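Local coordinates for protein CcbJ (Streptomyces caelestis, PDB 4HGZ) that probably transfers a methyl group from S-adenosyl-L-methionine to a nitrogen of its substrate, as an AdoMet-dependent N-methyltransferase, at residues A54-A58 against L80-V85. Numbering follows the deposited sequence.
Sequences ALFVA and LADLGV
Leu83 reaches across to the helix face formed by Ala54 and Ala58, two alanines one turn apart whose methyls both point toward 80-85. Its CB starts toward helix 50-61, and CG, anti to its own carbonyl carbon (chi1 -43°), forks into two methyls that meet different neighbours. CD1 sits over the gap between the alanine methyls: it lies 3.6 Å from Ala58 CB and 3.8 Å from Ala54 CB, and also meets the backbone at Ala54 C and Leu55 N. CD2 lies 4.1 Å from CD2 of Leu55, whose side chain crosses that of Leu83 at about a right angle; both leucines are exposed.

Leu80, which is buried, packs beside it. Its CG lies 4.0 Å from Ala54 CB, while CD2 comes to 3.7 Å from Ala54 O, a carbonyl already engaged by Ala58 N in the helix, and 4.2 Å from Val57 CG1. Val85 closes the row, placing CG2 4.0 Å from Ala58 CB. Ala58 also belongs, with Ala59, to a lithium site. No hydrogen bond links the segments; small alanines facing branched leucines and valine let the backbones come close, with CA of Ala54 and CA of Leu80 4.9 Å apart.

Asp82, which does not touch 54-58, forms a salt bridge through OD2 with NH1 of Arg51, earlier on helix 50-61. The contact joins helix 50-61 to helix 77-82 and the turn leading into strand 87-91, in the Rossmann-like methyltransferase fold. Beneath both segments lies the central sheet: Val57, Leu80 and Val85 rest on Val66 of strand 66-69, and Val57 and Leu80 also touch Phe134 of strand 130-135.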
# COMPACT_ATOMS: atom_id res chain seq x y z
N ALA C 54 -10.75 -13.81 -32.74
CA ALA C 54 -11.33 -14.40 -33.93
C ALA C 54 -10.72 -15.79 -34.17
O ALA C 54 -11.43 -16.79 -34.28
CB ALA C 54 -11.12 -13.49 -35.15
N LEU C 55 -9.40 -15.84 -34.23
CA LEU C 55 -8.72 -17.10 -34.46
C LEU C 55 -9.21 -18.10 -33.42
O LEU C 55 -9.64 -19.21 -33.76
CB LEU C 55 -7.20 -16.89 -34.39
CG LEU C 55 -6.56 -16.12 -35.57
CD1 LEU C 55 -5.20 -15.47 -35.20
CD2 LEU C 55 -6.41 -17.00 -36.81
N PHE C 56 -9.20 -17.69 -32.16
CA PHE C 56 -9.65 -18.56 -31.08
C PHE C 56 -11.03 -19.14 -31.35
O PHE C 56 -11.20 -20.35 -31.35
CB PHE C 56 -9.65 -17.81 -29.75
CG PHE C 56 -9.88 -18.71 -28.57
CD1 PHE C 56 -8.81 -19.26 -27.90
CD2 PHE C 56 -11.15 -18.99 -28.13
CE1 PHE C 56 -9.01 -20.08 -26.81
CE2 PHE C 56 -11.37 -19.82 -27.05
CZ PHE C 56 -10.30 -20.37 -26.39
N VAL C 57 -12.01 -18.27 -31.59
CA VAL C 57 -13.37 -18.73 -31.86
C VAL C 57 -13.43 -19.60 -33.13
O VAL C 57 -13.99 -20.70 -33.10
CB VAL C 57 -14.37 -17.56 -31.93
CG1 VAL C 57 -15.69 -18.03 -32.48
CG2 VAL C 57 -14.56 -16.96 -30.55
N ALA C 58 -12.84 -19.11 -34.22
CA ALA C 58 -12.75 -19.89 -35.47
C ALA C 58 -12.30 -21.33 -35.24
O ALA C 58 -12.92 -22.26 -35.74
CB ALA C 58 -11.83 -19.21 -36.46
N LEU C 80 -13.51 -12.20 -37.65
CA LEU C 80 -14.12 -13.50 -37.86
C LEU C 80 -14.49 -13.69 -39.32
O LEU C 80 -14.27 -14.75 -39.91
CB LEU C 80 -15.35 -13.70 -36.97
CG LEU C 80 -15.02 -14.40 -35.65
CD1 LEU C 80 -16.19 -14.36 -34.68
CD2 LEU C 80 -14.57 -15.85 -35.90
N ALA C 81 -15.04 -12.64 -39.91
CA ALA C 81 -15.53 -12.73 -41.27
C ALA C 81 -14.37 -12.94 -42.23
O ALA C 81 -14.54 -13.54 -43.29
CB ALA C 81 -16.35 -11.48 -41.63
N ASP C 82 -13.19 -12.45 -41.85
CA ASP C 82 -11.98 -12.66 -42.66
C ASP C 82 -11.48 -14.11 -42.66
O ASP C 82 -10.72 -14.51 -43.56
CB ASP C 82 -10.84 -11.71 -42.22
CG ASP C 82 -11.08 -10.27 -42.64
OD1 ASP C 82 -11.74 -10.03 -43.69
OD2 ASP C 82 -10.61 -9.36 -41.93
N LEU C 83 -11.90 -14.90 -41.68
CA LEU C 83 -11.48 -16.29 -41.58
C LEU C 83 -12.53 -17.23 -42.17
O LEU C 83 -12.44 -18.45 -42.03
CB LEU C 83 -11.20 -16.68 -40.13
CG LEU C 83 -10.42 -15.69 -39.25
CD1 LEU C 83 -10.49 -16.13 -37.80
CD2 LEU C 83 -8.98 -15.58 -39.70
N GLY C 84 -13.53 -16.64 -42.83
CA GLY C 84 -14.60 -17.39 -43.48
C GLY C 84 -15.68 -17.92 -42.54
O GLY C 84 -16.40 -18.85 -42.89
N VAL C 85 -15.78 -17.32 -41.36
CA VAL C 85 -16.75 -17.72 -40.35
C VAL C 85 -18.02 -16.85 -40.41
O VAL C 85 -17.95 -15.62 -40.39
CB VAL C 85 -16.14 -17.56 -38.95
CG1 VAL C 85 -17.12 -17.99 -37.89
CG2 VAL C 85 -14.87 -18.36 -38.84